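Local coordinates for isoflavone reductase (Medicago sativa, PDB 2GAS), which reduces 2'-hydroxyisoflavones such as 2'-hydroxyformononetin to chiral isoflavanones with NADPH, giving the penultimate intermediate of the phytoalexin (-)-medicarpin in alfalfa, at residues A[94-99]-A[143-148]; A[108-113]-A[138-143]; A[227-232]-A[297-302]. All coordinates share one frame; numbering follows the deposited sequence.

Interaction 1: A[94-99]-A[143-148]; sequences KIIKAI and EGVPYT
Val145 presents its two methyls to Ile96 and Ile99, which lie one turn apart on the same face of helix 92-102. CG1 of Val145 goes to CG2 of Ile99 at 4.1 Å, the two side chains standing at about a right angle, while Val145 CG2 reaches Ile96 CG2 at 4.3 Å. This division follows from the valine torsion: with CG1 anti to the backbone N (chi1 175°) and CG2 anti to the carbonyl carbon, one branch is left for each isoleucine. Both isoleucines use the same branch, CG2.

Ile96 CG2 has a further neighbour in the aliphatic part of Glu143, whose CG lies 4.1 Å from it; these two side chains cross obliquely, and the glutamate chain then bends at chi2. Glu143 and Val145 flank Gly144, the first residue to leave helical geometry after helix 126-143. Its positive phi, 73°, and two bonds back into the last turn make a Schellman motif, which turns the chain toward strand 148-151 in this Rossmann-type domain. Lys100, just past 94-99 on the facing helix, gives a hydrogen bond from NZ to Glu143 O. Phe108 of strand 107-109 touches both Ile96 and Val145, and Ile140 of helix 126-143 meets the same two residues.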
ATOM      1  N   LYS A  94      -7.891   2.494 -18.243  1.00 20.04           N
ATOM      2  CA  LYS A  94      -8.698   1.457 -18.867  1.00 20.45           C
ATOM      3  C   LYS A  94      -9.716   0.925 -17.864  1.00 21.24           C
ATOM      4  O   LYS A  94     -10.859   0.641 -18.217  1.00 19.95           O
ATOM      5  CB  LYS A  94      -7.793   0.327 -19.365  1.00 22.63           C
ATOM      6  CG  LYS A  94      -6.759   0.798 -20.377  1.00 23.07           C
ATOM      7  CD  LYS A  94      -5.629  -0.205 -20.553  1.00 25.56           C
ATOM      8  CE  LYS A  94      -4.617   0.295 -21.578  1.00 28.41           C
ATOM      9  NZ  LYS A  94      -3.441  -0.607 -21.712  1.00 29.14           N
ATOM     10  N   ILE A  95      -9.304   0.796 -16.606  1.00 19.18           N
ATOM     11  CA  ILE A  95     -10.210   0.312 -15.575  1.00 19.97           C
ATOM     12  C   ILE A  95     -11.360   1.293 -15.348  1.00 18.60           C
ATOM     13  O   ILE A  95     -12.513   0.886 -15.200  1.00 18.88           O
ATOM     14  CB  ILE A  95      -9.472   0.094 -14.236  1.00 22.02           C
ATOM     15  CG1 ILE A  95      -8.400  -0.988 -14.401  1.00 24.74           C
ATOM     16  CG2 ILE A  95     -10.470  -0.294 -13.157  1.00 20.46           C
ATOM     17  CD1 ILE A  95      -8.954  -2.350 -14.726  1.00 31.23           C
ATOM     18  N   ILE A  96     -11.041   2.584 -15.320  1.00 18.72           N
ATOM     19  CA  ILE A  96     -12.046   3.620 -15.117  1.00 18.59           C
ATOM     20  C   ILE A  96     -13.036   3.630 -16.284  1.00 19.62           C
ATOM     21  O   ILE A  96     -14.238   3.815 -16.087  1.00 18.96           O
ATOM     22  CB  ILE A  96     -11.380   5.014 -14.968  1.00 18.92           C
ATOM     23  CG1 ILE A  96     -10.581   5.064 -13.663  1.00 21.32           C
ATOM     24  CG2 ILE A  96     -12.437   6.112 -14.963  1.00 20.07           C
ATOM     25  CD1 ILE A  96     -11.429   4.852 -12.432  1.00 28.23           C
ATOM     26  N   LYS A  97     -12.527   3.425 -17.493  1.00 20.34           N
ATOM     27  CA  LYS A  97     -13.392   3.393 -18.670  1.00 21.54           C
ATOM     28  C   LYS A  97     -14.395   2.255 -18.506  1.00 21.66           C
ATOM     29  O   LYS A  97     -15.589   2.427 -18.761  1.00 22.36           O
ATOM     30  CB  LYS A  97     -12.566   3.177 -19.942  1.00 22.67           C
ATOM     31  CG  LYS A  97     -13.397   3.150 -21.221  1.00 26.55           C
ATOM     32  CD  LYS A  97     -12.517   2.916 -22.441  1.00 29.48           C
ATOM     33  CE  LYS A  97     -13.332   2.935 -23.730  1.00 33.29           C
ATOM     34  NZ  LYS A  97     -14.403   1.901 -23.751  1.00 35.81           N
ATOM     35  N   ALA A  98     -13.912   1.095 -18.065  1.00 19.75           N
ATOM     36  CA  ALA A  98     -14.784  -0.057 -17.869  1.00 19.90           C
ATOM     37  C   ALA A  98     -15.791   0.192 -16.746  1.00 19.37           C
ATOM     38  O   ALA A  98     -16.946  -0.217 -16.840  1.00 19.47           O
ATOM     39  CB  ALA A  98     -13.951  -1.312 -17.570  1.00 18.40           C
ATOM     40  N   ILE A  99     -15.350   0.857 -15.680  1.00 19.36           N
ATOM     41  CA  ILE A  99     -16.225   1.173 -14.550  1.00 20.32           C
ATOM     42  C   ILE A  99     -17.374   2.075 -15.004  1.00 20.79           C
ATOM     43  O   ILE A  99     -18.536   1.852 -14.656  1.00 20.28           O
ATOM     44  CB  ILE A  99     -15.436   1.898 -13.427  1.00 20.45           C
ATOM     45  CG1 ILE A  99     -14.478   0.917 -12.758  1.00 22.28           C
ATOM     46  CG2 ILE A  99     -16.394   2.512 -12.410  1.00 20.11           C
ATOM     47  CD1 ILE A  99     -15.159  -0.220 -12.056  1.00 25.86           C
ATOM     48  N   GLU A 143     -14.423  12.112 -13.386  1.00 21.25           N
ATOM     49  CA  GLU A 143     -15.408  11.160 -13.899  1.00 23.12           C
ATOM     50  C   GLU A 143     -16.570  10.873 -12.946  1.00 23.71           C
ATOM     51  O   GLU A 143     -17.552  10.245 -13.337  1.00 24.27           O
ATOM     52  CB  GLU A 143     -14.722   9.840 -14.260  1.00 26.41           C
ATOM     53  CG  GLU A 143     -13.752   9.926 -15.431  1.00 30.89           C
ATOM     54  CD  GLU A 143     -14.447  10.077 -16.780  1.00 34.45           C
ATOM     55  OE1 GLU A 143     -13.744  10.076 -17.814  1.00 36.40           O
ATOM     56  OE2 GLU A 143     -15.690  10.198 -16.810  1.00 35.54           O
ATOM     57  N   GLY A 144     -16.457  11.319 -11.702  1.00 21.76           N
ATOM     58  CA  GLY A 144     -17.527  11.087 -10.747  1.00 21.46           C
ATOM     59  C   GLY A 144     -17.620   9.653 -10.259  1.00 21.54           C
ATOM     60  O   GLY A 144     -18.700   9.172  -9.905  1.00 21.83           O
ATOM     61  N   VAL A 145     -16.493   8.955 -10.252  1.00 19.69           N
ATOM     62  CA  VAL A 145     -16.476   7.578  -9.777  1.00 18.34           C
ATOM     63  C   VAL A 145     -16.328   7.658  -8.258  1.00 17.81           C
ATOM     64  O   VAL A 145     -15.406   8.308  -7.764  1.00 18.52           O
ATOM     65  CB  VAL A 145     -15.275   6.797 -10.367  1.00 20.64           C
ATOM     66  CG1 VAL A 145     -15.210   5.398  -9.766  1.00 20.53           C
ATOM     67  CG2 VAL A 145     -15.402   6.718 -11.884  1.00 22.54           C
ATOM     68  N   PRO A 146     -17.247   7.030  -7.499  1.00 17.98           N
ATOM     69  CA  PRO A 146     -17.153   7.067  -6.033  1.00 16.18           C
ATOM     70  C   PRO A 146     -15.834   6.395  -5.668  1.00 15.91           C
ATOM     71  O   PRO A 146     -15.545   5.294  -6.141  1.00 16.89           O
ATOM     72  CB  PRO A 146     -18.378   6.273  -5.584  1.00 18.15           C
ATOM     73  CG  PRO A 146     -18.557   5.284  -6.699  1.00 18.51           C
ATOM     74  CD  PRO A 146     -18.320   6.120  -7.938  1.00 18.15           C
ATOM     75  N   TYR A 147     -15.044   7.046  -4.822  1.00 14.49           N
ATOM     76  CA  TYR A 147     -13.725   6.523  -4.489  1.00 15.75           C
ATOM     77  C   TYR A 147     -13.296   6.518  -3.028  1.00 16.71           C
ATOM     78  O   TYR A 147     -13.935   7.102  -2.160  1.00 17.14           O
ATOM     79  CB  TYR A 147     -12.673   7.335  -5.252  1.00 16.67           C
ATOM     80  CG  TYR A 147     -12.663   8.806  -4.863  1.00 19.18           C
ATOM     81  CD1 TYR A 147     -13.465   9.731  -5.529  1.00 18.57           C
ATOM     82  CD2 TYR A 147     -11.870   9.268  -3.804  1.00 18.54           C
ATOM     83  CE1 TYR A 147     -13.479  11.078  -5.161  1.00 21.41           C
ATOM     84  CE2 TYR A 147     -11.882  10.618  -3.423  1.00 20.74           C
ATOM     85  CZ  TYR A 147     -12.689  11.513  -4.112  1.00 20.92           C
ATOM     86  OH  TYR A 147     -12.708  12.845  -3.762  1.00 25.33           O
ATOM     87  N   THR A 148     -12.190   5.820  -2.788  1.00 15.44           N
ATOM     88  CA  THR A 148     -11.532   5.788  -1.485  1.00 14.02           C
ATOM     89  C   THR A 148     -10.054   5.583  -1.798  1.00 13.28           C
ATOM     90  O   THR A 148      -9.689   4.659  -2.530  1.00 13.16           O
ATOM     91  CB  THR A 148     -12.013   4.652  -0.567  1.00 13.22           C
ATOM     92  OG1 THR A 148     -13.395   4.849  -0.241  1.00 16.54           O
ATOM     93  CG2 THR A 148     -11.196   4.655   0.739  1.00 16.56           C
TER

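Interaction 2: A[108-113]-A[138-143]; sequences FFPSEF and RVIEAE
The Phe108 ring has Pro110 N over the centre of one face, 4.0 Å above its plane, and the end of Ile140 against its CD2-CE2 side. Ile140 approaches the ring obliquely, its side chain at about a right angle to that of the phenylalanine, and its CD1 lies 3.6 Å from Phe108 CE2. The same methyl is also 3.6 Å from Pro110 CG, with CB of the proline close by, so it sits in the angle where the aromatic and pyrrolidine rings meet. An extended second torsion (chi2 171°) carries CD1 well out from the helix into this notch. Were Phe108 an alanine, Ile140 CD1 would probably keep Pro110 as its one remaining partner in 108-113, with a gap opened in which the methyl could turn.

The other flat group in these segments, the Arg138 guanidinium, has Glu141 CD at its edge, in plane. The grip is side-on, with NE giving a bond to OE2 at 2.9 Å and NH2 one to OE1 at 3.0 Å. Glu141 OE2 is met from above the carboxylate plane, 43° out of it. Asp118 gives NH2 a second acidic partner, and Tyr149 OH bonds to OE1.

After Pro110 the chain passes through an inverse gamma turn centred on Ser111. The following Glu112 O receives a hydrogen bond from NZ of Lys133, the inferred proton acceptor, and its OE1 forms a salt bridge with Arg137, probably an NADP(+)-binding residue. The contact thus lies where strand 107-109 ends against helix 126-143: Ile95 and Ile96 of helix 92-102 pack on Phe108, and Tyr149 of strand 148-151 touches Pro110.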
ATOM      1  N   PHE A 108     -14.647   2.652  -5.773  1.00 16.20           N
ATOM      2  CA  PHE A 108     -13.433   2.227  -6.456  1.00 15.24           C
ATOM      3  C   PHE A 108     -12.209   2.614  -5.645  1.00 15.25           C
ATOM      4  O   PHE A 108     -12.080   3.765  -5.221  1.00 13.95           O
ATOM      5  CB  PHE A 108     -13.341   2.871  -7.848  1.00 16.18           C
ATOM      6  CG  PHE A 108     -12.026   2.632  -8.558  1.00 16.74           C
ATOM      7  CD1 PHE A 108     -11.476   1.355  -8.637  1.00 15.66           C
ATOM      8  CD2 PHE A 108     -11.358   3.683  -9.185  1.00 15.81           C
ATOM      9  CE1 PHE A 108     -10.283   1.134  -9.333  1.00 16.44           C
ATOM     10  CE2 PHE A 108     -10.170   3.466  -9.881  1.00 14.23           C
ATOM     11  CZ  PHE A 108      -9.634   2.199  -9.956  1.00 15.48           C
ATOM     12  N   PHE A 109     -11.336   1.636  -5.408  1.00 13.45           N
ATOM     13  CA  PHE A 109     -10.084   1.857  -4.695  1.00 13.49           C
ATOM     14  C   PHE A 109      -8.964   1.803  -5.720  1.00 14.68           C
ATOM     15  O   PHE A 109      -8.615   0.724  -6.197  1.00 15.89           O
ATOM     16  CB  PHE A 109      -9.789   0.749  -3.670  1.00 15.37           C
ATOM     17  CG  PHE A 109     -10.554   0.860  -2.381  1.00 15.53           C
ATOM     18  CD1 PHE A 109     -11.908   0.552  -2.324  1.00 15.32           C
ATOM     19  CD2 PHE A 109      -9.897   1.214  -1.201  1.00 14.33           C
ATOM     20  CE1 PHE A 109     -12.602   0.586  -1.112  1.00 16.55           C
ATOM     21  CE2 PHE A 109     -10.583   1.253   0.023  1.00 15.49           C
ATOM     22  CZ  PHE A 109     -11.934   0.937   0.068  1.00 14.23           C
ATOM     23  N   PRO A 110      -8.399   2.958  -6.098  1.00 14.06           N
ATOM     24  CA  PRO A 110      -7.313   2.878  -7.077  1.00 14.97           C
ATOM     25  C   PRO A 110      -6.033   2.349  -6.422  1.00 16.52           C
ATOM     26  O   PRO A 110      -5.982   2.151  -5.205  1.00 15.72           O
ATOM     27  CB  PRO A 110      -7.179   4.320  -7.568  1.00 14.49           C
ATOM     28  CG  PRO A 110      -7.632   5.122  -6.380  1.00 13.78           C
ATOM     29  CD  PRO A 110      -8.829   4.351  -5.891  1.00 13.11           C
ATOM     30  N   SER A 111      -5.006   2.128  -7.238  1.00 15.69           N
ATOM     31  CA  SER A 111      -3.730   1.596  -6.770  1.00 16.46           C
ATOM     32  C   SER A 111      -2.928   2.622  -5.973  1.00 15.84           C
ATOM     33  O   SER A 111      -1.980   3.227  -6.475  1.00 16.78           O
ATOM     34  CB  SER A 111      -2.915   1.090  -7.969  1.00 17.15           C
ATOM     35  OG  SER A 111      -1.719   0.460  -7.552  1.00 19.46           O
ATOM     36  N   GLU A 112      -3.323   2.804  -4.718  1.00 15.02           N
ATOM     37  CA  GLU A 112      -2.670   3.743  -3.821  1.00 14.11           C
ATOM     38  C   GLU A 112      -1.740   2.920  -2.942  1.00 14.29           C
ATOM     39  O   GLU A 112      -0.646   2.561  -3.365  1.00 15.28           O
ATOM     40  CB  GLU A 112      -3.730   4.466  -2.989  1.00 14.79           C
ATOM     41  CG  GLU A 112      -4.602   5.436  -3.802  1.00 15.83           C
ATOM     42  CD  GLU A 112      -3.929   6.778  -4.014  1.00 17.55           C
ATOM     43  OE1 GLU A 112      -3.066   7.136  -3.183  1.00 17.81           O
ATOM     44  OE2 GLU A 112      -4.271   7.484  -4.992  1.00 17.79           O
ATOM     45  N   PHE A 113      -2.185   2.622  -1.727  1.00 14.56           N
ATOM     46  CA  PHE A 113      -1.414   1.793  -0.807  1.00 15.01           C
ATOM     47  C   PHE A 113       0.001   2.280  -0.510  1.00 17.07           C
ATOM     48  O   PHE A 113       0.955   1.496  -0.442  1.00 18.32           O
ATOM     49  CB  PHE A 113      -1.397   0.349  -1.332  1.00 15.07           C
ATOM     50  CG  PHE A 113      -2.771  -0.214  -1.557  1.00 15.54           C
ATOM     51  CD1 PHE A 113      -3.337  -0.227  -2.832  1.00 14.74           C
ATOM     52  CD2 PHE A 113      -3.539  -0.653  -0.477  1.00 14.28           C
ATOM     53  CE1 PHE A 113      -4.646  -0.656  -3.032  1.00 16.36           C
ATOM     54  CE2 PHE A 113      -4.852  -1.084  -0.670  1.00 15.35           C
ATOM     55  CZ  PHE A 113      -5.407  -1.085  -1.952  1.00 16.87           C
ATOM     56  N   ARG A 138      -7.231  12.591 -10.110  1.00 17.38           N
ATOM     57  CA  ARG A 138      -7.940  13.648 -10.820  1.00 17.64           C
ATOM     58  C   ARG A 138      -8.918  13.084 -11.846  1.00 17.44           C
ATOM     59  O   ARG A 138     -10.014  13.623 -12.019  1.00 16.87           O
ATOM     60  CB  ARG A 138      -6.943  14.599 -11.497  1.00 19.50           C
ATOM     61  CG  ARG A 138      -5.974  15.303 -10.528  1.00 19.49           C
ATOM     62  CD  ARG A 138      -6.687  16.178  -9.500  1.00 20.73           C
ATOM     63  NE  ARG A 138      -7.063  15.471  -8.273  1.00 20.31           N
ATOM     64  CZ  ARG A 138      -6.212  15.155  -7.298  1.00 20.92           C
ATOM     65  NH1 ARG A 138      -4.926  15.472  -7.398  1.00 20.70           N
ATOM     66  NH2 ARG A 138      -6.656  14.545  -6.204  1.00 19.99           N
ATOM     67  N   VAL A 139      -8.533  12.001 -12.521  1.00 16.79           N
ATOM     68  CA  VAL A 139      -9.415  11.381 -13.508  1.00 16.65           C
ATOM     69  C   VAL A 139     -10.643  10.818 -12.800  1.00 18.14           C
ATOM     70  O   VAL A 139     -11.775  11.029 -13.227  1.00 18.34           O
ATOM     71  CB  VAL A 139      -8.714  10.233 -14.259  1.00 16.58           C
ATOM     72  CG1 VAL A 139      -9.705   9.547 -15.196  1.00 17.79           C
ATOM     73  CG2 VAL A 139      -7.531  10.772 -15.050  1.00 19.01           C
ATOM     74  N   ILE A 140     -10.400  10.091 -11.712  1.00 16.83           N
ATOM     75  CA  ILE A 140     -11.469   9.497 -10.917  1.00 17.09           C
ATOM     76  C   ILE A 140     -12.454  10.563 -10.433  1.00 16.76           C
ATOM     77  O   ILE A 140     -13.671  10.396 -10.535  1.00 18.29           O
ATOM     78  CB  ILE A 140     -10.872   8.764  -9.693  1.00 15.54           C
ATOM     79  CG1 ILE A 140     -10.083   7.542 -10.161  1.00 16.61           C
ATOM     80  CG2 ILE A 140     -11.978   8.387  -8.712  1.00 17.92           C
ATOM     81  CD1 ILE A 140      -9.277   6.883  -9.056  1.00 17.29           C
ATOM     82  N   GLU A 141     -11.925  11.659  -9.906  1.00 16.94           N
ATOM     83  CA  GLU A 141     -12.764  12.738  -9.409  1.00 17.17           C
ATOM     84  C   GLU A 141     -13.536  13.421 -10.531  1.00 17.80           C
ATOM     85  O   GLU A 141     -14.721  13.717 -10.386  1.00 20.46           O
ATOM     86  CB  GLU A 141     -11.900  13.737  -8.646  1.00 18.78           C
ATOM     87  CG  GLU A 141     -11.269  13.101  -7.411  1.00 18.83           C
ATOM     88  CD  GLU A 141     -10.062  13.855  -6.895  1.00 20.14           C
ATOM     89  OE1 GLU A 141      -9.358  13.313  -6.016  1.00 18.83           O
ATOM     90  OE2 GLU A 141      -9.810  14.982  -7.364  1.00 20.46           O
ATOM     91  N   ALA A 142     -12.868  13.656 -11.652  1.00 19.09           N
ATOM     92  CA  ALA A 142     -13.523  14.297 -12.786  1.00 20.42           C
ATOM     93  C   ALA A 142     -14.659  13.421 -13.328  1.00 21.66           C
ATOM     94  O   ALA A 142     -15.731  13.925 -13.678  1.00 23.15           O
ATOM     95  CB  ALA A 142     -12.497  14.577 -13.885  1.00 19.01           C
ATOM     96  N   GLU A 143     -14.423  12.112 -13.386  1.00 21.25           N
ATOM     97  CA  GLU A 143     -15.408  11.160 -13.899  1.00 23.12           C
ATOM     98  C   GLU A 143     -16.570  10.873 -12.946  1.00 23.71           C
ATOM     99  O   GLU A 143     -17.552  10.245 -13.337  1.00 24.27           O
ATOM    100  CB  GLU A 143     -14.722   9.840 -14.260  1.00 26.41           C
ATOM    101  CG  GLU A 143     -13.752   9.926 -15.431  1.00 30.89           C
ATOM    102  CD  GLU A 143     -14.447  10.077 -16.780  1.00 34.45           C
ATOM    103  OE1 GLU A 143     -13.744  10.076 -17.814  1.00 36.40           O
ATOM    104  OE2 GLU A 143     -15.690  10.198 -16.810  1.00 35.54           O
TER

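Interaction 3: A[227-232]-A[297-302]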
ATOM      1  N   ILE A 227      15.161   2.299  15.592  1.00 17.01           N
ATOM      2  CA  ILE A 227      16.472   1.743  15.914  1.00 17.10           C
ATOM      3  C   ILE A 227      16.589   1.395  17.400  1.00 18.42           C
ATOM      4  O   ILE A 227      17.119   0.342  17.757  1.00 16.96           O
ATOM      5  CB  ILE A 227      17.592   2.732  15.505  1.00 16.37           C
ATOM      6  CG1 ILE A 227      17.642   2.842  13.978  1.00 19.07           C
ATOM      7  CG2 ILE A 227      18.939   2.269  16.052  1.00 16.82           C
ATOM      8  CD1 ILE A 227      18.567   3.927  13.468  1.00 21.46           C
ATOM      9  N   ALA A 228      16.091   2.270  18.270  1.00 18.52           N
ATOM     10  CA  ALA A 228      16.148   2.009  19.709  1.00 19.51           C
ATOM     11  C   ALA A 228      15.306   0.778  20.055  1.00 20.81           C
ATOM     12  O   ALA A 228      15.678  -0.019  20.918  1.00 20.86           O
ATOM     13  CB  ALA A 228      15.653   3.230  20.482  1.00 19.99           C
ATOM     14  N   LEU A 229      14.170   0.621  19.380  1.00 19.89           N
ATOM     15  CA  LEU A 229      13.294  -0.526  19.607  1.00 20.14           C
ATOM     16  C   LEU A 229      14.020  -1.826  19.237  1.00 19.74           C
ATOM     17  O   LEU A 229      13.998  -2.807  19.984  1.00 19.55           O
ATOM     18  CB  LEU A 229      12.022  -0.386  18.762  1.00 21.36           C
ATOM     19  CG  LEU A 229      11.039  -1.557  18.796  1.00 26.33           C
ATOM     20  CD1 LEU A 229      10.613  -1.819  20.236  1.00 28.20           C
ATOM     21  CD2 LEU A 229       9.825  -1.245  17.925  1.00 27.74           C
ATOM     22  N   TRP A 230      14.668  -1.826  18.075  1.00 17.91           N
ATOM     23  CA  TRP A 230      15.398  -2.995  17.600  1.00 17.35           C
ATOM     24  C   TRP A 230      16.578  -3.314  18.520  1.00 17.25           C
ATOM     25  O   TRP A 230      16.832  -4.472  18.833  1.00 17.43           O
ATOM     26  CB  TRP A 230      15.885  -2.748  16.164  1.00 17.57           C
ATOM     27  CG  TRP A 230      16.721  -3.854  15.581  1.00 16.54           C
ATOM     28  CD1 TRP A 230      17.996  -3.745  15.103  1.00 18.90           C
ATOM     29  CD2 TRP A 230      16.333  -5.220  15.378  1.00 17.88           C
ATOM     30  NE1 TRP A 230      18.426  -4.954  14.610  1.00 19.73           N
ATOM     31  CE2 TRP A 230      17.426  -5.878  14.766  1.00 18.90           C
ATOM     32  CE3 TRP A 230      15.167  -5.952  15.649  1.00 16.87           C
ATOM     33  CZ2 TRP A 230      17.387  -7.237  14.422  1.00 18.60           C
ATOM     34  CZ3 TRP A 230      15.130  -7.304  15.308  1.00 17.42           C
ATOM     35  CH2 TRP A 230      16.234  -7.929  14.701  1.00 18.21           C
ATOM     36  N   GLU A 231      17.300  -2.282  18.948  1.00 18.31           N
ATOM     37  CA  GLU A 231      18.437  -2.479  19.842  1.00 20.16           C
ATOM     38  C   GLU A 231      18.014  -3.179  21.120  1.00 20.08           C
ATOM     39  O   GLU A 231      18.729  -4.044  21.635  1.00 22.05           O
ATOM     40  CB  GLU A 231      19.071  -1.136  20.182  1.00 19.16           C
ATOM     41  CG  GLU A 231      19.962  -0.615  19.082  1.00 18.79           C
ATOM     42  CD  GLU A 231      20.485   0.762  19.378  1.00 17.98           C
ATOM     43  OE1 GLU A 231      21.514   1.135  18.783  1.00 22.21           O
ATOM     44  OE2 GLU A 231      19.853   1.469  20.197  1.00 22.98           O
ATOM     45  N   LYS A 232      16.850  -2.808  21.635  1.00 21.21           N
ATOM     46  CA  LYS A 232      16.343  -3.420  22.854  1.00 23.11           C
ATOM     47  C   LYS A 232      16.073  -4.901  22.607  1.00 22.30           C
ATOM     48  O   LYS A 232      16.311  -5.746  23.474  1.00 24.56           O
ATOM     49  CB  LYS A 232      15.048  -2.734  23.294  1.00 26.60           C
ATOM     50  CG  LYS A 232      14.427  -3.350  24.540  1.00 30.90           C
ATOM     51  CD  LYS A 232      13.013  -2.834  24.780  1.00 36.00           C
ATOM     52  CE  LYS A 232      12.106  -3.143  23.590  1.00 38.49           C
ATOM     53  NZ  LYS A 232      10.671  -2.844  23.856  1.00 39.33           N
ATOM     54  N   THR A 297      -0.840  -5.356  14.297  1.00 20.78           N
ATOM     55  CA  THR A 297       0.455  -5.901  14.682  1.00 20.49           C
ATOM     56  C   THR A 297       1.390  -4.712  14.882  1.00 19.93           C
ATOM     57  O   THR A 297       1.503  -3.849  14.012  1.00 19.19           O
ATOM     58  CB  THR A 297       1.025  -6.815  13.576  1.00 20.23           C
ATOM     59  OG1 THR A 297       0.211  -7.989  13.458  1.00 22.34           O
ATOM     60  CG2 THR A 297       2.454  -7.222  13.901  1.00 20.87           C
ATOM     61  N   THR A 298       2.054  -4.650  16.029  1.00 19.46           N
ATOM     62  CA  THR A 298       2.951  -3.532  16.294  1.00 18.15           C
ATOM     63  C   THR A 298       4.304  -3.703  15.613  1.00 18.28           C
ATOM     64  O   THR A 298       4.685  -4.803  15.215  1.00 17.86           O
ATOM     65  CB  THR A 298       3.184  -3.353  17.805  1.00 20.36           C
ATOM     66  OG1 THR A 298       3.847  -4.513  18.319  1.00 22.16           O
ATOM     67  CG2 THR A 298       1.854  -3.173  18.528  1.00 21.36           C
ATOM     68  N   ALA A 299       5.032  -2.603  15.470  1.00 18.68           N
ATOM     69  CA  ALA A 299       6.351  -2.666  14.860  1.00 18.96           C
ATOM     70  C   ALA A 299       7.207  -3.568  15.745  1.00 21.04           C
ATOM     71  O   ALA A 299       8.037  -4.335  15.258  1.00 20.91           O
ATOM     72  CB  ALA A 299       6.954  -1.277  14.781  1.00 21.37           C
ATOM     73  N   ASP A 300       6.987  -3.475  17.054  1.00 21.38           N
ATOM     74  CA  ASP A 300       7.725  -4.286  18.016  1.00 24.59           C
ATOM     75  C   ASP A 300       7.479  -5.772  17.760  1.00 23.41           C
ATOM     76  O   ASP A 300       8.415  -6.564  17.707  1.00 25.28           O
ATOM     77  CB  ASP A 300       7.287  -3.935  19.442  1.00 29.70           C
ATOM     78  CG  ASP A 300       8.054  -4.714  20.493  1.00 34.81           C
ATOM     79  OD1 ASP A 300       9.250  -4.422  20.698  1.00 39.15           O
ATOM     80  OD2 ASP A 300       7.462  -5.623  21.108  1.00 39.01           O
ATOM     81  N   GLU A 301       6.211  -6.139  17.601  1.00 23.17           N
ATOM     82  CA  GLU A 301       5.837  -7.527  17.339  1.00 22.31           C
ATOM     83  C   GLU A 301       6.379  -7.984  15.988  1.00 21.47           C
ATOM     84  O   GLU A 301       6.913  -9.088  15.863  1.00 21.60           O
ATOM     85  CB  GLU A 301       4.304  -7.674  17.384  1.00 25.32           C
ATOM     86  CG  GLU A 301       3.716  -7.593  18.799  1.00 28.89           C
ATOM     87  CD  GLU A 301       2.192  -7.434  18.836  1.00 31.94           C
ATOM     88  OE1 GLU A 301       1.610  -7.587  19.933  1.00 33.95           O
ATOM     89  OE2 GLU A 301       1.573  -7.144  17.790  1.00 28.45           O
ATOM     90  N   TYR A 302       6.257  -7.129  14.974  1.00 19.97           N
ATOM     91  CA  TYR A 302       6.743  -7.467  13.645  1.00 19.91           C
ATOM     92  C   TYR A 302       8.227  -7.842  13.637  1.00 18.64           C
ATOM     93  O   TYR A 302       8.629  -8.814  13.002  1.00 19.51           O
ATOM     94  CB  TYR A 302       6.522  -6.301  12.669  1.00 16.80           C
ATOM     95  CG  TYR A 302       7.177  -6.536  11.325  1.00 18.82           C
ATOM     96  CD1 TYR A 302       6.602  -7.393  10.385  1.00 17.14           C
ATOM     97  CD2 TYR A 302       8.425  -5.984  11.034  1.00 18.30           C
ATOM     98  CE1 TYR A 302       7.265  -7.701   9.196  1.00 19.43           C
ATOM     99  CE2 TYR A 302       9.091  -6.283   9.856  1.00 18.84           C
ATOM    100  CZ  TYR A 302       8.510  -7.144   8.941  1.00 17.93           C
ATOM    101  OH  TYR A 302       9.193  -7.464   7.790  1.00 21.94           O
TER
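Leu229, midway along helix 223-234, and Asp300, in the first turn of helix 299-303, bring the two backbones to their nearest approach, with CA atoms 6.9 Å apart. The short second helix opens with a capping box. Thr298 is the N-cap: its OG1 accepts from Glu301 N at 3.0 Å, and Glu301 OE2 accepts in return from Thr298 N at 3.1 Å, met from above the carboxylate plane. The two bonds use backbone N-H groups that a first helical turn would otherwise leave without a helical acceptor.

Across the contact Leu229 does most of the touching. The leucine's first torsion (175°) swings CG away from its own backbone N and toward the neighbouring helix, and the side chain stands at about a right angle to that of Asp300; its CD2 lies alongside the aspartate backbone, 3.7 Å from Asp300 CA. Asp300 OD1, whose position is less sure, has Lys233 as its stronger salt-bridge partner; Lys232, its chain bent at chi3, makes at most a long one, NZ to Asp300 OD1 at 3.8 Å.

Far from the annotated cofactor and catalytic residues, the pair joins two helices of the C-terminal part of the chain. Leu160 of helix 156-160 touches Ala299, whose CB is also 4.3 Å from Leu229 CD2.

In the fold
From the N terminus, helix 92-102 supplies the first half of interaction 1, and strand 107-109 with the turn after it the first half of interaction 2. Helix 126-143 then returns to close interaction 2, and the chain just beyond it closes interaction 1, so the shorter loop sits wholly within the longer one. The two share Glu143 and touch, their centres about 7 Å apart, tying helix 92-102, strand 107-109 of the parallel sheet and helix 126-143 together. Interaction 3 opens and closes later, joining helices 223-234 and 299-303 on the other side of the molecule, its centre about 39 Å from that of interaction 1.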